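Local structure of methyl-accepting chemotaxis protein, putative (Geobacter sulfurreducens, 3OOV) at residues I11-C24 with A156-A168. The protein is a putative methyl-accepting chemotaxis protein whose GAF domain probably senses a signal that the rest of the receptor passes on to the chemotaxis machinery. Residues are numbered along the deposited sequence; the frame is centred on the assembly and turned at random.
Sequences IQKSIDVDEVLRLC and ASSAIVRINLLKA
Ile163 pushes its CD1 into the bend between helices 7-13 and 17-31, where it lies 3.7 Å from Val17 N and 3.9 Å from Val20 CG2. Its other branch, CG2, meets Val17 CG2 and the carbonyl oxygen of Ile15, and the side chain fills the corner where helix 17-31 begins. Further along, the short side chains of helix 143-167 let larger ones close in: Ile11 CG2 and Val20 CG1 both lie 3.9 Å from Ala159 CB, and Leu21 CD2 is 3.7 Å from Ala156 CB, with Cys24 SG also on that methyl. Val17 CG1 rests across Ile160 CG1. Segments 17-24 and 156-167 run nearly antiparallel (163°), their axes coming within 10.0 Å, and form part of the helical layer on one face of the antiparallel sheet of the GAF domain; Leu21 and Ile160 both reach Met41 on it. Around the linker 14-16 polar groups join in. Arg162, bent at chi3 (62°), brings its guanidinium end-on to Ser14 O, which accepts from NH1 and NH2, both at 3.0 Å, while Gln12 O sits over one face of the group. Lys167 stretches out to give NZ to Ile15 O at 2.9 Å, and Ile15 CG2 butts against Leu166 CD2.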
loop_
_atom_site.group_PDB
_atom_site.type_symbol
_atom_site.label_atom_id
_atom_site.label_comp_id
_atom_site.label_asym_id
_atom_site.label_seq_id
_atom_site.Cartn_x
_atom_site.Cartn_y
_atom_site.Cartn_z
ATOM N N ILE A 11 -24.480 9.858 -7.341
ATOM C CA ILE A 11 -24.170 8.468 -7.035
ATOM C C ILE A 11 -25.379 7.930 -6.252
ATOM O O ILE A 11 -26.037 6.969 -6.660
ATOM C CB ILE A 11 -22.811 8.363 -6.272
ATOM C CG1 ILE A 11 -21.669 8.599 -7.281
ATOM C CG2 ILE A 11 -22.690 7.038 -5.525
ATOM C CD1 ILE A 11 -20.282 8.781 -6.662
ATOM N N GLN A 12 -25.666 8.645 -5.169
ATOM C CA GLN A 12 -26.783 8.479 -4.272
ATOM C C GLN A 12 -28.091 8.134 -4.994
ATOM O O GLN A 12 -28.814 7.228 -4.593
ATOM C CB GLN A 12 -26.897 9.794 -3.509
ATOM C CG GLN A 12 -27.323 9.734 -2.034
ATOM C CD GLN A 12 -26.371 8.956 -1.096
ATOM O OE1 GLN A 12 -25.705 9.564 -0.249
ATOM N NE2 GLN A 12 -26.353 7.610 -1.209
ATOM N N LYS A 13 -28.344 8.815 -6.103
ATOM C CA LYS A 13 -29.598 8.666 -6.877
ATOM C C LYS A 13 -29.641 7.444 -7.782
ATOM O O LYS A 13 -30.692 7.067 -8.277
ATOM C CB LYS A 13 -29.787 9.920 -7.729
ATOM C CG LYS A 13 -30.719 10.970 -7.174
ATOM C CD LYS A 13 -32.182 10.606 -7.655
ATOM C CE LYS A 13 -32.995 11.865 -8.007
ATOM N NZ LYS A 13 -32.430 12.633 -9.186
ATOM N N SER A 14 -28.500 6.807 -8.010
ATOM C CA SER A 14 -28.451 5.679 -8.940
ATOM C C SER A 14 -28.643 4.336 -8.238
ATOM O O SER A 14 -28.247 4.178 -7.091
ATOM C CB SER A 14 -27.109 5.653 -9.681
ATOM O OG SER A 14 -27.002 4.464 -10.440
ATOM N N ILE A 15 -29.220 3.386 -8.952
ATOM C CA ILE A 15 -29.356 2.015 -8.486
ATOM C C ILE A 15 -28.775 1.046 -9.581
ATOM O O ILE A 15 -29.141 -0.123 -9.661
ATOM C CB ILE A 15 -30.856 1.666 -8.003
ATOM C CG1 ILE A 15 -31.876 1.895 -9.117
ATOM C CG2 ILE A 15 -31.241 2.458 -6.711
ATOM C CD1 ILE A 15 -33.148 1.040 -8.957
ATOM N N ASP A 16 -27.854 1.577 -10.406
ATOM C CA ASP A 16 -27.130 0.822 -11.445
ATOM C C ASP A 16 -25.604 0.933 -11.107
ATOM O O ASP A 16 -24.965 2.002 -11.329
ATOM C CB ASP A 16 -27.457 1.432 -12.818
ATOM C CG ASP A 16 -26.644 0.841 -13.962
ATOM O OD1 ASP A 16 -27.178 0.800 -15.103
ATOM O OD2 ASP A 16 -25.477 0.459 -13.760
ATOM N N VAL A 17 -25.046 -0.154 -10.565
ATOM C CA VAL A 17 -23.612 -0.260 -10.203
ATOM C C VAL A 17 -22.660 0.384 -11.255
ATOM O O VAL A 17 -21.877 1.263 -10.917
ATOM C CB VAL A 17 -23.195 -1.739 -9.850
ATOM C CG1 VAL A 17 -21.581 -1.924 -9.829
ATOM C CG2 VAL A 17 -23.848 -2.191 -8.547
ATOM N N ASP A 18 -22.806 0.023 -12.508
ATOM C CA ASP A 18 -21.915 0.502 -13.547
ATOM C C ASP A 18 -22.045 1.992 -13.731
ATOM O O ASP A 18 -21.039 2.705 -13.993
ATOM C CB ASP A 18 -22.223 -0.202 -14.850
ATOM C CG ASP A 18 -21.731 -1.626 -14.862
ATOM O OD1 ASP A 18 -21.093 -2.080 -13.867
ATOM O OD2 ASP A 18 -21.970 -2.291 -15.892
ATOM N N GLU A 19 -23.288 2.487 -13.611
ATOM C CA GLU A 19 -23.498 3.925 -13.678
ATOM C C GLU A 19 -22.768 4.649 -12.531
ATOM O O GLU A 19 -22.195 5.719 -12.723
ATOM C CB GLU A 19 -24.997 4.219 -13.669
ATOM C CG GLU A 19 -25.414 5.646 -13.829
ATOM C CD GLU A 19 -26.947 5.756 -13.890
ATOM O OE1 GLU A 19 -27.446 6.080 -14.999
ATOM O OE2 GLU A 19 -27.633 5.467 -12.859
ATOM N N VAL A 20 -22.788 4.054 -11.346
ATOM C CA VAL A 20 -22.147 4.636 -10.199
ATOM C C VAL A 20 -20.625 4.653 -10.418
ATOM O O VAL A 20 -19.942 5.571 -9.976
ATOM C CB VAL A 20 -22.433 3.819 -8.968
ATOM C CG1 VAL A 20 -21.422 4.097 -7.827
ATOM C CG2 VAL A 20 -23.902 4.060 -8.492
ATOM N N LEU A 21 -20.117 3.615 -11.069
ATOM C CA LEU A 21 -18.708 3.497 -11.371
ATOM C C LEU A 21 -18.356 4.558 -12.433
ATOM O O LEU A 21 -17.402 5.302 -12.239
ATOM C CB LEU A 21 -18.398 2.083 -11.851
ATOM C CG LEU A 21 -18.607 1.093 -10.690
ATOM C CD1 LEU A 21 -18.354 -0.326 -11.153
ATOM C CD2 LEU A 21 -17.712 1.390 -9.454
ATOM N N ARG A 22 -19.182 4.681 -13.470
ATOM C CA ARG A 22 -18.931 5.700 -14.460
ATOM C C ARG A 22 -18.871 7.124 -13.853
ATOM O O ARG A 22 -17.926 7.884 -14.119
ATOM C CB ARG A 22 -19.866 5.573 -15.674
ATOM C CG ARG A 22 -19.543 4.370 -16.572
ATOM C CD ARG A 22 -20.345 4.379 -17.893
ATOM N NE ARG A 22 -21.777 4.536 -17.636
ATOM C CZ ARG A 22 -22.675 3.542 -17.551
ATOM N NH1 ARG A 22 -22.339 2.263 -17.734
ATOM N NH2 ARG A 22 -23.941 3.841 -17.280
ATOM N N LEU A 23 -19.797 7.427 -12.964
ATOM C CA LEU A 23 -19.850 8.719 -12.264
ATOM C C LEU A 23 -18.696 8.940 -11.318
ATOM O O LEU A 23 -18.192 10.085 -11.187
ATOM C CB LEU A 23 -21.120 8.823 -11.435
ATOM C CG LEU A 23 -22.452 9.058 -12.133
ATOM C CD1 LEU A 23 -23.621 8.629 -11.171
ATOM C CD2 LEU A 23 -22.595 10.584 -12.577
ATOM N N CYS A 24 -18.268 7.879 -10.627
ATOM C CA CYS A 24 -17.019 7.978 -9.894
ATOM C C CYS A 24 -15.832 8.367 -10.796
ATOM O O CYS A 24 -14.957 9.144 -10.375
ATOM C CB CYS A 24 -16.671 6.659 -9.206
ATOM S SG CYS A 24 -17.602 6.389 -7.710
ATOM N N ALA A 156 -17.653 4.179 -4.170
ATOM C CA ALA A 156 -18.120 3.086 -5.046
ATOM C C ALA A 156 -18.551 1.879 -4.159
ATOM O O ALA A 156 -19.589 1.324 -4.370
ATOM C CB ALA A 156 -17.053 2.658 -6.013
ATOM N N SER A 157 -17.713 1.492 -3.210
ATOM C CA SER A 157 -17.917 0.289 -2.372
ATOM C C SER A 157 -19.223 0.432 -1.513
ATOM O O SER A 157 -20.146 -0.386 -1.612
ATOM C CB SER A 157 -16.673 0.103 -1.483
ATOM O OG SER A 157 -16.965 -0.808 -0.453
ATOM N N SER A 158 -19.342 1.517 -0.749
ATOM C CA SER A 158 -20.665 1.871 -0.099
ATOM C C SER A 158 -21.884 1.793 -0.998
ATOM O O SER A 158 -22.919 1.256 -0.609
ATOM C CB SER A 158 -20.645 3.296 0.461
ATOM O OG SER A 158 -19.711 3.323 1.500
ATOM N N ALA A 159 -21.778 2.337 -2.203
ATOM C CA ALA A 159 -22.904 2.344 -3.086
ATOM C C ALA A 159 -23.184 0.939 -3.692
ATOM O O ALA A 159 -24.342 0.589 -3.982
ATOM C CB ALA A 159 -22.707 3.341 -4.176
ATOM N N ILE A 160 -22.132 0.149 -3.942
ATOM C CA ILE A 160 -22.351 -1.210 -4.400
ATOM C C ILE A 160 -23.150 -1.988 -3.322
ATOM O O ILE A 160 -24.073 -2.698 -3.635
ATOM C CB ILE A 160 -21.042 -1.874 -4.756
ATOM C CG1 ILE A 160 -20.536 -1.176 -6.038
ATOM C CG2 ILE A 160 -21.229 -3.456 -4.922
ATOM C CD1 ILE A 160 -19.159 -1.549 -6.437
ATOM N N VAL A 161 -22.755 -1.824 -2.062
ATOM C CA VAL A 161 -23.416 -2.446 -0.926
ATOM C C VAL A 161 -24.894 -2.010 -0.836
ATOM O O VAL A 161 -25.780 -2.889 -0.777
ATOM C CB VAL A 161 -22.654 -2.198 0.392
ATOM C CG1 VAL A 161 -23.510 -2.575 1.634
ATOM C CG2 VAL A 161 -21.390 -3.022 0.407
ATOM N N ARG A 162 -25.152 -0.689 -0.857
ATOM C CA ARG A 162 -26.519 -0.166 -0.910
ATOM C C ARG A 162 -27.300 -0.782 -2.059
ATOM O O ARG A 162 -28.412 -1.263 -1.874
ATOM C CB ARG A 162 -26.589 1.372 -1.015
ATOM C CG ARG A 162 -28.011 1.927 -1.373
ATOM C CD ARG A 162 -28.146 3.540 -1.415
ATOM N NE ARG A 162 -27.294 4.184 -2.448
ATOM C CZ ARG A 162 -27.491 4.093 -3.759
ATOM N NH1 ARG A 162 -28.561 3.446 -4.212
ATOM N NH2 ARG A 162 -26.612 4.649 -4.609
ATOM N N ILE A 163 -26.732 -0.784 -3.256
ATOM C CA ILE A 163 -27.495 -1.267 -4.380
ATOM C C ILE A 163 -27.761 -2.787 -4.204
ATOM O O ILE A 163 -28.885 -3.266 -4.454
ATOM C CB ILE A 163 -26.820 -0.935 -5.687
ATOM C CG1 ILE A 163 -26.807 0.593 -5.956
ATOM C CG2 ILE A 163 -27.433 -1.714 -6.843
ATOM C CD1 ILE A 163 -25.854 1.014 -7.148
ATOM N N ASN A 164 -26.755 -3.528 -3.737
ATOM C CA ASN A 164 -26.930 -4.972 -3.604
ATOM C C ASN A 164 -27.995 -5.336 -2.544
ATOM O O ASN A 164 -28.823 -6.213 -2.787
ATOM C CB ASN A 164 -25.580 -5.710 -3.352
ATOM C CG ASN A 164 -24.678 -5.773 -4.618
ATOM O OD1 ASN A 164 -25.156 -5.736 -5.756
ATOM N ND2 ASN A 164 -23.371 -5.942 -4.400
ATOM N N LEU A 165 -27.932 -4.653 -1.403
ATOM C CA LEU A 165 -28.843 -4.873 -0.260
ATOM C C LEU A 165 -30.270 -4.582 -0.748
ATOM O O LEU A 165 -31.220 -5.316 -0.428
ATOM C CB LEU A 165 -28.384 -4.134 1.041
ATOM C CG LEU A 165 -27.189 -4.743 1.868
ATOM C CD1 LEU A 165 -26.049 -5.218 0.980
ATOM C CD2 LEU A 165 -26.558 -3.922 3.080
ATOM N N LEU A 166 -30.371 -3.647 -1.680
ATOM C CA LEU A 166 -31.646 -3.189 -2.212
ATOM C C LEU A 166 -32.254 -4.117 -3.241
ATOM O O LEU A 166 -33.481 -4.333 -3.273
ATOM C CB LEU A 166 -31.441 -1.807 -2.859
ATOM C CG LEU A 166 -32.546 -0.840 -3.173
ATOM C CD1 LEU A 166 -33.268 -0.493 -1.828
ATOM C CD2 LEU A 166 -32.022 0.467 -3.902
ATOM N N LYS A 167 -31.435 -4.588 -4.173
ATOM C CA LYS A 167 -31.969 -5.466 -5.205
ATOM C C LYS A 167 -32.029 -6.946 -4.788
ATOM O O LYS A 167 -32.505 -7.765 -5.558
ATOM C CB LYS A 167 -31.159 -5.332 -6.485
ATOM C CG LYS A 167 -31.223 -3.926 -7.148
ATOM C CD LYS A 167 -30.394 -3.895 -8.462
ATOM C CE LYS A 167 -30.822 -2.756 -9.417
ATOM N NZ LYS A 167 -29.997 -2.712 -10.667
ATOM N N ALA A 168 -31.506 -7.288 -3.617
ATOM C CA ALA A 168 -31.495 -8.691 -3.167
ATOM C C ALA A 168 -32.952 -9.196 -3.107
ATOM O O ALA A 168 -33.780 -8.596 -2.405
ATOM C CB ALA A 168 -30.804 -8.844 -1.804
#